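Local coordinates for protein putative isocitrate dehydrogenase, NAD-dependent (Methylococcus capsulatus, PDB 6LKY) that probably catalyses the NAD-dependent oxidation of isocitrate, as a magnesium-binding member of the isocitrate and isopropylmalate dehydrogenase family, at residues M1-T5 against H290-P294; T170-K174 against L184-I188; A303-V307 against A332-V337. The protein carries 1 engineered substitution. One frame throughout, in Å; residues are numbered along the deposited sequence. Where two conformers were deposited one is given.

Contact 1 of 3, residues M1-T5 against H290-P294; sequences MHKIT and HIGEP
Ile291 CD1 lies almost exactly above the middle of the His2 imidazole, 3.8 Å from the ring centroid and 6° off the ring normal, a CH-pi contact. With CG1 set between its backbone N and carbonyl carbon (chi1 60°) and an extended second torsion, the isoleucine delivers this methyl to the ring face. The methyl meets Ile4 CD1 tip to tip at 4.2 Å, so that a small apolar patch runs from the ring face toward Ile4. Glu293 comes from another direction: its OE2 stands at the ring edge, in plane, 3.7 Å from His2 NE2, with carboxylate and ring planes 82° apart. The far end of the ring, His2 CE1, approaches the main chain of the turn, 3.4 Å from Ile291 O. Gly292 is the C-prime residue of the Schellman motif ending helix 278-290 and Glu293 the N-cap residue of helix 294-310, so the histidine meets a turn between helices. Replaced by alanine, His2 would lose its ring, which is likely to leave Ile291 CD1 without a face and to open a gap beside Glu293. The carboxylate, though too distant to bond, is likely to favour a protonated imidazole modestly, adding electrostatics to a van der Waals contact.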
ATOM      1  N   MET A   1     -30.642 -14.405 -24.298  0.53 55.62           N
ATOM      2  CA  MET A   1     -30.715 -12.952 -24.192  0.53 56.82           C
ATOM      3  C   MET A   1     -29.327 -12.305 -24.273  0.53 57.06           C
ATOM      4  O   MET A   1     -29.151 -11.310 -24.973  0.53 58.19           O
ATOM      5  CB  MET A   1     -31.416 -12.538 -22.889  0.53 53.52           C
ATOM      6  CG  MET A   1     -32.932 -12.427 -22.998  0.53 60.06           C
ATOM      7  SD  MET A   1     -33.772 -12.048 -21.441  0.53 65.33           S
ATOM      8  CE  MET A   1     -34.460 -10.432 -21.783  0.53 59.76           C
ATOM      9  N   HIS A   2     -28.344 -12.877 -23.573  1.00 50.91           N
ATOM     10  CA  HIS A   2     -27.033 -12.250 -23.395  1.00 51.14           C
ATOM     11  C   HIS A   2     -25.915 -13.163 -23.875  1.00 41.72           C
ATOM     12  O   HIS A   2     -25.762 -14.280 -23.366  1.00 44.69           O
ATOM     13  CB  HIS A   2     -26.792 -11.894 -21.931  1.00 47.39           C
ATOM     14  CG  HIS A   2     -27.776 -10.922 -21.370  1.00 53.06           C
ATOM     15  ND1 HIS A   2     -27.773  -9.585 -21.706  1.00 56.31           N
ATOM     16  CD2 HIS A   2     -28.772 -11.085 -20.469  1.00 49.42           C
ATOM     17  CE1 HIS A   2     -28.736  -8.967 -21.044  1.00 57.62           C
ATOM     18  NE2 HIS A   2     -29.355  -9.855 -20.284  1.00 58.11           N
ATOM     19  N   LYS A   3     -25.110 -12.673 -24.819  1.00 34.79           N
ATOM     20  CA  LYS A   3     -23.917 -13.369 -25.281  1.00 41.33           C
ATOM     21  C   LYS A   3     -22.680 -12.735 -24.641  1.00 45.39           C
ATOM     22  O   LYS A   3     -22.397 -11.552 -24.868  1.00 41.15           O
ATOM     23  CB  LYS A   3     -23.813 -13.329 -26.804  1.00 37.72           C
ATOM     24  CG  LYS A   3     -22.669 -14.174 -27.331  1.00 47.44           C
ATOM     25  CD  LYS A   3     -22.688 -14.268 -28.845  1.00 53.08           C
ATOM     26  CE  LYS A   3     -21.618 -15.222 -29.315  1.00 43.89           C
ATOM     27  NZ  LYS A   3     -21.468 -15.189 -30.791  1.00 50.84           N
ATOM     28  N   ILE A   4     -21.919 -13.537 -23.891  1.00 42.85           N
ATOM     29  CA  ILE A   4     -20.863 -13.043 -23.010  1.00 40.61           C
ATOM     30  C   ILE A   4     -19.586 -13.839 -23.242  1.00 37.94           C
ATOM     31  O   ILE A   4     -19.603 -15.075 -23.175  1.00 34.23           O
ATOM     32  CB  ILE A   4     -21.287 -13.150 -21.537  1.00 37.96           C
ATOM     33  CG1 ILE A   4     -22.423 -12.170 -21.244  1.00 35.75           C
ATOM     34  CG2 ILE A   4     -20.076 -12.968 -20.605  1.00 35.53           C
ATOM     35  CD1 ILE A   4     -22.956 -12.276 -19.857  1.00 24.99           C
ATOM     36  N   THR A   5     -18.472 -13.135 -23.484  1.00 35.56           N
ATOM     37  CA  THR A   5     -17.191 -13.821 -23.631  1.00 32.10           C
ATOM     38  C   THR A   5     -16.750 -14.366 -22.278  1.00 34.38           C
ATOM     39  O   THR A   5     -16.852 -13.673 -21.265  1.00 32.79           O
ATOM     40  CB  THR A   5     -16.131 -12.877 -24.202  1.00 36.50           C
ATOM     41  OG1 THR A   5     -16.529 -12.443 -25.509  1.00 31.38           O
ATOM     42  CG2 THR A   5     -14.767 -13.575 -24.291  1.00 26.12           C
ATOM     43  N   HIS A 290     -24.760  -4.884 -14.326  1.00 38.78           N
ATOM     44  CA  HIS A 290     -24.383  -4.040 -15.459  1.00 38.95           C
ATOM     45  C   HIS A 290     -25.248  -4.298 -16.698  1.00 43.49           C
ATOM     46  O   HIS A 290     -25.583  -3.360 -17.428  1.00 36.76           O
ATOM     47  CB  HIS A 290     -22.909  -4.233 -15.796  1.00 32.14           C
ATOM     48  CG  HIS A 290     -22.420  -3.316 -16.871  1.00 27.99           C
ATOM     49  ND1 HIS A 290     -22.112  -1.990 -16.636  1.00 31.89           N
ATOM     50  CD2 HIS A 290     -22.199  -3.527 -18.191  1.00 32.86           C
ATOM     51  CE1 HIS A 290     -21.715  -1.429 -17.766  1.00 37.70           C
ATOM     52  NE2 HIS A 290     -21.759  -2.338 -18.725  1.00 32.43           N
ATOM     53  N   ILE A 291     -25.582  -5.558 -16.982  1.00 41.73           N
ATOM     54  CA  ILE A 291     -26.269  -5.880 -18.232  1.00 51.39           C
ATOM     55  C   ILE A 291     -27.784  -5.832 -18.058  1.00 55.31           C
ATOM     56  O   ILE A 291     -28.530  -6.318 -18.914  1.00 54.05           O
ATOM     57  CB  ILE A 291     -25.842  -7.260 -18.762  1.00 47.41           C
ATOM     58  CG1 ILE A 291     -26.171  -8.340 -17.734  1.00 38.75           C
ATOM     59  CG2 ILE A 291     -24.367  -7.257 -19.126  1.00 45.46           C
ATOM     60  CD1 ILE A 291     -25.880  -9.746 -18.218  1.00 43.74           C
ATOM     61  N   GLY A 292     -28.250  -5.258 -16.952  1.00 50.14           N
ATOM     62  CA  GLY A 292     -29.668  -5.037 -16.765  1.00 46.52           C
ATOM     63  C   GLY A 292     -30.397  -6.209 -16.142  1.00 52.29           C
ATOM     64  O   GLY A 292     -31.545  -6.490 -16.494  1.00 60.25           O
ATOM     65  N   GLU A 293     -29.750  -6.897 -15.206  1.00 52.79           N
ATOM     66  CA  GLU A 293     -30.377  -7.975 -14.437  1.00 44.93           C
ATOM     67  C   GLU A 293     -30.186  -7.734 -12.944  1.00 42.17           C
ATOM     68  O   GLU A 293     -29.653  -8.587 -12.226  1.00 42.54           O
ATOM     69  CB  GLU A 293     -29.797  -9.323 -14.853  1.00 37.96           C
ATOM     70  CG  GLU A 293     -30.079  -9.689 -16.301  1.00 47.82           C
ATOM     71  CD  GLU A 293     -31.485 -10.243 -16.512  1.00 58.52           C
ATOM     72  OE1 GLU A 293     -32.233 -10.386 -15.517  1.00 42.05           O
ATOM     73  OE2 GLU A 293     -31.836 -10.540 -17.680  1.00 62.50           O
ATOM     74  N   PRO A 294     -30.646  -6.585 -12.433  1.00 43.26           N
ATOM     75  CA  PRO A 294     -30.332  -6.228 -11.035  1.00 41.73           C
ATOM     76  C   PRO A 294     -30.924  -7.164 -10.001  1.00 47.91           C
ATOM     77  O   PRO A 294     -30.313  -7.381  -8.945  1.00 43.14           O
ATOM     78  CB  PRO A 294     -30.924  -4.818 -10.888  1.00 51.32           C
ATOM     79  CG  PRO A 294     -31.955  -4.709 -11.971  1.00 42.51           C
ATOM     80  CD  PRO A 294     -31.460  -5.555 -13.105  1.00 38.52           C
TER

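Contact 2 of 3, residues T170-K174 against L184-I188; sequences TLVHK and LFLEI
His173 NE2 is held by a hydrogen bond to Asp203 OD1 on the adjoining strand 200-205 while Leu186 CD2 packs against it from across the contact, 3.9 Å away. The other ring nitrogen, ND1, is bonded to the backbone N of Ala175, so both nitrogens of this buried imidazole are engaged and the rotation of the ring is fixed. On the ring so held, Leu186 CD2 sits over one face, 4.0 Å from the centroid and 15° off the normal, displaced toward the rim: a CH-pi contact made with a leucine methyl. The histidine adopts the crowded position, CG between backbone N and carbonyl carbon (chi1 63°), which turns the flat of the ring to the helix. Leu186 CD2 lies over the imidazole, while Leu186 CD1 touches both the CD2 edge of that ring and Leu171 CD2, 4.0 Å from the latter. Leu171 in turn lies obliquely across Phe185, its CG 3.5 Å from Phe185 CE2 and its CD2 3.6 Å from Phe185 CD2, so that its branched end lies against the CD2-CE2 side of the ring. Ser150, Ile153 and Ile154 of helix 147-163 touch this phenylalanine too, and Val73 of the second subunit packs on Leu186. Strand 170-173 and helix 184-188 run nearly antiparallel, at 164°, with their axes 8.9 Å apart. Within the contact the apolar side chains supply the body and the imidazole adds a polar group; the His173 side chain is about 6 Å from that of Asn176, which binds NAD, and about 7 Å from a bound NAD. This is the arrangement of a beta-alpha-beta crossover, strand 168-173, helix 181-193 and strand 200-205, with the helix packed back over the parallel edge of the sheet.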
ATOM      1  N   THR A 170     -12.724  10.593  -1.919  1.00 28.03           N
ATOM      2  CA  THR A 170     -11.369  10.853  -1.444  1.00 27.28           C
ATOM      3  C   THR A 170     -10.372  10.517  -2.545  1.00 23.65           C
ATOM      4  O   THR A 170     -10.282   9.362  -2.968  1.00 28.68           O
ATOM      5  CB  THR A 170     -11.055  10.021  -0.207  1.00 22.97           C
ATOM      6  OG1 THR A 170     -11.987  10.324   0.832  1.00 27.00           O
ATOM      7  CG2 THR A 170      -9.633  10.333   0.268  1.00 27.50           C
ATOM      8  N   LEU A 171      -9.623  11.512  -3.002  1.00 22.86           N
ATOM      9  CA  LEU A 171      -8.596  11.296  -4.010  1.00 24.04           C
ATOM     10  C   LEU A 171      -7.275  10.960  -3.323  1.00 22.30           C
ATOM     11  O   LEU A 171      -6.799  11.725  -2.475  1.00 21.27           O
ATOM     12  CB  LEU A 171      -8.462  12.539  -4.897  1.00 19.46           C
ATOM     13  CG  LEU A 171      -7.567  12.438  -6.143  1.00 25.68           C
ATOM     14  CD1 LEU A 171      -8.025  13.415  -7.228  1.00 18.09           C
ATOM     15  CD2 LEU A 171      -6.089  12.697  -5.807  1.00 27.32           C
ATOM     16  N   VAL A 172      -6.676   9.829  -3.694  1.00 21.15           N
ATOM     17  CA  VAL A 172      -5.463   9.339  -3.034  1.00 25.00           C
ATOM     18  C   VAL A 172      -4.271   9.529  -3.963  1.00 22.76           C
ATOM     19  O   VAL A 172      -4.344   9.199  -5.150  1.00 23.00           O
ATOM     20  CB  VAL A 172      -5.616   7.874  -2.592  1.00 26.68           C
ATOM     21  CG1 VAL A 172      -4.368   7.413  -1.808  1.00 19.20           C
ATOM     22  CG2 VAL A 172      -6.870   7.759  -1.716  1.00 19.92           C
ATOM     23  N   HIS A 173      -3.172  10.064  -3.428  1.00 16.14           N
ATOM     24  CA  HIS A 173      -2.076  10.518  -4.275  1.00 21.75           C
ATOM     25  C   HIS A 173      -0.762  10.468  -3.505  1.00 19.75           C
ATOM     26  O   HIS A 173      -0.721  10.166  -2.308  1.00 21.31           O
ATOM     27  CB  HIS A 173      -2.345  11.943  -4.757  1.00 17.33           C
ATOM     28  CG  HIS A 173      -2.399  12.929  -3.641  1.00 21.06           C
ATOM     29  ND1 HIS A 173      -1.273  13.547  -3.139  1.00 21.76           N
ATOM     30  CD2 HIS A 173      -3.434  13.356  -2.877  1.00 21.76           C
ATOM     31  CE1 HIS A 173      -1.618  14.348  -2.144  1.00 20.14           C
ATOM     32  NE2 HIS A 173      -2.923  14.245  -1.960  1.00 24.33           N
ATOM     33  N   LYS A 174       0.329  10.769  -4.217  1.00 18.68           N
ATOM     34  CA  LYS A 174       1.629  11.010  -3.607  1.00 17.15           C
ATOM     35  C   LYS A 174       2.238  12.272  -4.233  1.00 20.16           C
ATOM     36  O   LYS A 174       3.349  12.287  -4.766  1.00 20.94           O
ATOM     37  CB  LYS A 174       2.516   9.768  -3.750  1.00 25.57           C
ATOM     38  CG  LYS A 174       3.830   9.813  -2.953  1.00 28.06           C
ATOM     39  CD  LYS A 174       3.642   9.452  -1.483  1.00 24.93           C
ATOM     40  CE  LYS A 174       4.964   9.633  -0.714  1.00 27.93           C
ATOM     41  NZ  LYS A 174       4.797   9.472   0.769  1.00 27.72           N
ATOM     42  N   LEU A 184      -0.471  16.503 -11.005  1.00 21.21           N
ATOM     43  CA  LEU A 184      -1.465  16.814 -12.031  1.00 24.80           C
ATOM     44  C   LEU A 184      -2.781  16.090 -11.752  1.00 28.15           C
ATOM     45  O   LEU A 184      -3.866  16.672 -11.881  1.00 27.05           O
ATOM     46  CB  LEU A 184      -0.925  16.442 -13.411  1.00 22.34           C
ATOM     47  CG  LEU A 184      -1.812  16.700 -14.633  1.00 29.40           C
ATOM     48  CD1 LEU A 184      -2.091  18.197 -14.795  1.00 28.98           C
ATOM     49  CD2 LEU A 184      -1.179  16.127 -15.897  1.00 21.44           C
ATOM     50  N   PHE A 185      -2.704  14.825 -11.338  1.00 23.55           N
ATOM     51  CA  PHE A 185      -3.917  14.102 -10.951  1.00 22.84           C
ATOM     52  C   PHE A 185      -4.681  14.846  -9.848  1.00 20.95           C
ATOM     53  O   PHE A 185      -5.893  15.072  -9.953  1.00 26.27           O
ATOM     54  CB  PHE A 185      -3.526  12.688 -10.503  1.00 22.67           C
ATOM     55  CG  PHE A 185      -4.684  11.785 -10.241  1.00 22.75           C
ATOM     56  CD1 PHE A 185      -5.459  11.319 -11.281  1.00 26.77           C
ATOM     57  CD2 PHE A 185      -4.981  11.376  -8.954  1.00 23.58           C
ATOM     58  CE1 PHE A 185      -6.535  10.479 -11.035  1.00 28.46           C
ATOM     59  CE2 PHE A 185      -6.050  10.530  -8.700  1.00 26.13           C
ATOM     60  CZ  PHE A 185      -6.821  10.076  -9.743  1.00 19.28           C
ATOM     61  N   LEU A 186      -3.977  15.254  -8.788  1.00 23.52           N
ATOM     62  CA  LEU A 186      -4.605  15.976  -7.680  1.00 26.19           C
ATOM     63  C   LEU A 186      -5.211  17.310  -8.140  1.00 27.12           C
ATOM     64  O   LEU A 186      -6.336  17.663  -7.764  1.00 26.87           O
ATOM     65  CB  LEU A 186      -3.569  16.214  -6.577  1.00 23.63           C
ATOM     66  CG  LEU A 186      -4.029  17.049  -5.377  1.00 22.29           C
ATOM     67  CD1 LEU A 186      -5.225  16.403  -4.689  1.00 19.75           C
ATOM     68  CD2 LEU A 186      -2.895  17.239  -4.391  1.00 23.44           C
ATOM     69  N   GLU A 187      -4.461  18.078  -8.933  1.00 23.95           N
ATOM     70  CA  GLU A 187      -4.941  19.378  -9.398  1.00 28.22           C
ATOM     71  C   GLU A 187      -6.210  19.234 -10.230  1.00 32.48           C
ATOM     72  O   GLU A 187      -7.186  19.982 -10.049  1.00 29.29           O
ATOM     73  CB  GLU A 187      -3.838  20.061 -10.203  1.00 24.71           C
ATOM     74  CG  GLU A 187      -4.249  21.361 -10.867  1.00 34.66           C
ATOM     75  CD  GLU A 187      -3.259  21.773 -11.932  1.00 55.25           C
ATOM     76  OE1 GLU A 187      -2.069  21.947 -11.581  1.00 59.02           O
ATOM     77  OE2 GLU A 187      -3.661  21.903 -13.114  1.00 60.06           O
ATOM     78  N   ILE A 188      -6.217  18.261 -11.146  1.00 28.39           N
ATOM     79  CA  ILE A 188      -7.415  18.011 -11.935  1.00 27.07           C
ATOM     80  C   ILE A 188      -8.578  17.589 -11.039  1.00 26.70           C
ATOM     81  O   ILE A 188      -9.720  18.030 -11.236  1.00 33.42           O
ATOM     82  CB  ILE A 188      -7.114  16.972 -13.026  1.00 22.69           C
ATOM     83  CG1 ILE A 188      -6.231  17.612 -14.103  1.00 24.02           C
ATOM     84  CG2 ILE A 188      -8.401  16.429 -13.579  1.00 24.66           C
ATOM     85  CD1 ILE A 188      -5.578  16.632 -15.062  1.00 22.91           C
TER

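Contact 3 of 3, residues A303-V307 against A332-V337; sequences AVREV and AIVERV
Helix 303-307 and helix 332-337 pass each other with their axes 8.5 Å apart and their N-to-C directions 122° apart, and the backbones come nearest where Ala303 CA lies 4.9 Å from Arg336 CA. Such closeness is probably possible because the side chain of Ala303 is a single methyl. Its CB presses against the backbone of the other helix, 3.3 Å from Val337 N, and meets Val337 CG2 at 3.5 Å, tighter than usual van der Waals contact. Val337 N already bonds Ile333 O along its helix, so the methyl packs against an amide whose N-H is taken. One turn further on, Val307 enters between Ala332, Ile333 and Arg336: its CG2 lies 3.5 Å from Arg336 CG and 3.9 Å from Ile333 CG1. Ile333 also spreads its CG2 and CD1 around Val304 CG2. These helices, 294-310 and 326-337, are the last two of the chain and pack beside helices 13-26 and 278-290, consistent with the domain of this dehydrogenase family that gathers both chain termini. Ile281 touches both Val304 and Ile333, and Val23 touches Ile333, so the apolar side of the crossing continues into those neighbours. At the solvent-facing side, where Glu306 is partly exposed and Arg336 exposed, charges take over. Arg336, bent at its second and third torsions (chi2 -94°), folds its aliphatic part over Val307 and Glu306, crossing the glutamate at about a right angle. Arg336 NH1 makes a salt bridge with Glu306 OE1 at 3.3 Å, but the hydrogen bond within it is weak, with an N-H...acceptor angle of 124°.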
ATOM      1  N   ALA A 303     -27.669 -14.648  -1.488  1.00 34.83           N
ATOM      2  CA  ALA A 303     -27.326 -16.054  -1.287  1.00 39.11           C
ATOM      3  C   ALA A 303     -25.905 -16.210  -0.747  1.00 42.02           C
ATOM      4  O   ALA A 303     -25.655 -17.013   0.169  1.00 39.69           O
ATOM      5  CB  ALA A 303     -27.505 -16.821  -2.597  1.00 40.49           C
ATOM      6  N   VAL A 304     -24.951 -15.466  -1.322  1.00 35.78           N
ATOM      7  CA  VAL A 304     -23.575 -15.516  -0.826  1.00 34.56           C
ATOM      8  C   VAL A 304     -23.517 -15.099   0.640  1.00 33.31           C
ATOM      9  O   VAL A 304     -22.866 -15.746   1.476  1.00 31.85           O
ATOM     10  CB  VAL A 304     -22.657 -14.626  -1.683  1.00 39.30           C
ATOM     11  CG1 VAL A 304     -21.298 -14.467  -0.992  1.00 29.26           C
ATOM     12  CG2 VAL A 304     -22.513 -15.190  -3.084  1.00 26.36           C
ATOM     13  N   ARG A 305     -24.170 -13.984   0.965  1.00 33.87           N
ATOM     14  CA  ARG A 305     -24.134 -13.501   2.340  1.00 39.31           C
ATOM     15  C   ARG A 305     -24.756 -14.510   3.301  1.00 44.88           C
ATOM     16  O   ARG A 305     -24.218 -14.752   4.387  1.00 43.43           O
ATOM     17  CB  ARG A 305     -24.827 -12.144   2.419  1.00 40.58           C
ATOM     18  CG  ARG A 305     -23.997 -11.064   1.757  1.00 46.79           C
ATOM     19  CD  ARG A 305     -24.689  -9.724   1.694  1.00 48.45           C
ATOM     20  NE  ARG A 305     -23.794  -8.714   1.141  1.00 51.24           N
ATOM     21  CZ  ARG A 305     -22.822  -8.108   1.818  1.00 54.88           C
ATOM     22  NH1 ARG A 305     -22.628  -8.369   3.107  1.00 36.45           N
ATOM     23  NH2 ARG A 305     -22.054  -7.215   1.208  1.00 51.21           N
ATOM     24  N   GLU A 306     -25.875 -15.132   2.912  1.00 45.73           N
ATOM     25  CA  GLU A 306     -26.498 -16.135   3.769  1.00 46.55           C
ATOM     26  C   GLU A 306     -25.560 -17.314   4.003  1.00 45.16           C
ATOM     27  O   GLU A 306     -25.427 -17.796   5.136  1.00 38.75           O
ATOM     28  CB  GLU A 306     -27.819 -16.607   3.157  1.00 48.55           C
ATOM     29  CG  GLU A 306     -28.978 -15.620   3.339  1.00 55.24           C
ATOM     30  CD  GLU A 306     -30.115 -15.844   2.349  1.00 63.13           C
ATOM     31  OE1 GLU A 306     -30.030 -16.800   1.546  1.00 63.40           O
ATOM     32  OE2 GLU A 306     -31.087 -15.052   2.364  1.00 64.47           O
ATOM     33  N   VAL A 307     -24.887 -17.782   2.947  1.00 41.63           N
ATOM     34  CA  VAL A 307     -24.009 -18.938   3.114  1.00 36.74           C
ATOM     35  C   VAL A 307     -22.818 -18.593   4.004  1.00 40.52           C
ATOM     36  O   VAL A 307     -22.398 -19.402   4.840  1.00 44.78           O
ATOM     37  CB  VAL A 307     -23.558 -19.474   1.745  1.00 45.31           C
ATOM     38  CG1 VAL A 307     -22.444 -20.510   1.918  1.00 47.97           C
ATOM     39  CG2 VAL A 307     -24.741 -20.067   0.996  1.00 45.42           C
ATOM     40  N   ALA A 332     -23.947 -24.806  -2.065  1.00 45.52           N
ATOM     41  CA  ALA A 332     -24.679 -24.077  -1.024  1.00 40.81           C
ATOM     42  C   ALA A 332     -25.220 -22.751  -1.546  1.00 45.94           C
ATOM     43  O   ALA A 332     -26.395 -22.401  -1.325  1.00 56.23           O
ATOM     44  CB  ALA A 332     -23.788 -23.837   0.200  1.00 47.32           C
ATOM     45  N   ILE A 333     -24.388 -22.024  -2.292  1.00 43.76           N
ATOM     46  CA  ILE A 333     -24.842 -20.754  -2.828  1.00 49.85           C
ATOM     47  C   ILE A 333     -25.935 -20.973  -3.868  1.00 40.51           C
ATOM     48  O   ILE A 333     -26.885 -20.196  -3.933  1.00 39.01           O
ATOM     49  CB  ILE A 333     -23.657 -19.935  -3.385  1.00 40.66           C
ATOM     50  CG1 ILE A 333     -22.694 -19.555  -2.258  1.00 40.43           C
ATOM     51  CG2 ILE A 333     -24.154 -18.628  -4.036  1.00 32.07           C
ATOM     52  CD1 ILE A 333     -21.323 -19.104  -2.744  1.00 30.39           C
ATOM     53  N   VAL A 334     -25.807 -22.002  -4.714  1.00 41.20           N
ATOM     54  CA  VAL A 334     -26.838 -22.291  -5.717  1.00 51.72           C
ATOM     55  C   VAL A 334     -28.172 -22.568  -5.035  1.00 49.84           C
ATOM     56  O   VAL A 334     -29.219 -21.991  -5.385  1.00 53.02           O
ATOM     57  CB  VAL A 334     -26.393 -23.475  -6.600  1.00 49.46           C
ATOM     58  CG1 VAL A 334     -27.578 -24.101  -7.325  1.00 51.99           C
ATOM     59  CG2 VAL A 334     -25.313 -23.041  -7.604  1.00 39.84           C
ATOM     60  N   GLU A 335     -28.132 -23.392  -3.990  1.00 47.72           N
ATOM     61  CA  GLU A 335     -29.345 -23.742  -3.269  1.00 54.79           C
ATOM     62  C   GLU A 335     -29.991 -22.506  -2.648  1.00 60.32           C
ATOM     63  O   GLU A 335     -31.223 -22.373  -2.664  1.00 65.78           O
ATOM     64  CB  GLU A 335     -29.013 -24.782  -2.197  1.00 55.26           C
ATOM     65  CG  GLU A 335     -28.690 -26.183  -2.760  1.00 58.50           C
ATOM     66  CD  GLU A 335     -27.979 -27.091  -1.764  1.00 69.03           C
ATOM     67  OE1 GLU A 335     -27.517 -28.182  -2.180  1.00 62.99           O
ATOM     68  OE2 GLU A 335     -27.879 -26.713  -0.575  1.00 70.59           O
ATOM     69  N   ARG A 336     -29.172 -21.589  -2.093  1.00 54.67           N
ATOM     70  CA  ARG A 336     -29.703 -20.351  -1.503  1.00 46.07           C
ATOM     71  C   ARG A 336     -30.217 -19.375  -2.554  1.00 49.54           C
ATOM     72  O   ARG A 336     -31.266 -18.747  -2.358  1.00 56.89           O
ATOM     73  CB  ARG A 336     -28.635 -19.664  -0.659  1.00 48.57           C
ATOM     74  CG  ARG A 336     -28.214 -20.442   0.540  1.00 52.36           C
ATOM     75  CD  ARG A 336     -29.006 -20.034   1.757  1.00 62.71           C
ATOM     76  NE  ARG A 336     -30.241 -20.797   1.890  1.00 79.20           N
ATOM     77  CZ  ARG A 336     -31.265 -20.441   2.658  1.00 80.62           C
ATOM     78  NH1 ARG A 336     -31.214 -19.318   3.364  1.00 71.42           N
ATOM     79  NH2 ARG A 336     -32.343 -21.214   2.722  1.00 72.46           N
ATOM     80  N   VAL A 337     -29.518 -19.259  -3.689  1.00 54.73           N
ATOM     81  CA  VAL A 337     -29.991 -18.408  -4.776  1.00 56.65           C
ATOM     82  C   VAL A 337     -31.387 -18.834  -5.113  1.00 68.26           C
ATOM     83  O   VAL A 337     -32.221 -18.055  -5.599  1.00 67.73           O
ATOM     84  CB  VAL A 337     -29.104 -18.553  -6.034  1.00 54.15           C
ATOM     85  CG1 VAL A 337     -29.844 -18.050  -7.299  1.00 51.61           C
ATOM     86  CG2 VAL A 337     -27.796 -17.829  -5.895  1.00 52.84           C
TER

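How the contacts relate
From the N terminus, strand 2-7 opens the chain and waits for contact 1, which closes a loop of 284 residues when the turn after helix 278-290 comes back to it. Contact 2 is nested inside that loop: a short local closure, nine residues between its segments, toward the other end of the same mixed sheet, tying strand 168-173 to helix 181-193. Only after contact 1 has closed does contact 3 begin, in series, in the very next helix, joining helices 294-310 and 326-337. Contacts 2 and 3 lie on opposite sides of the chain's centre, their centres about 40 Å apart, whereas those of contacts 1 and 3 are about 21 Å apart. None crosses another.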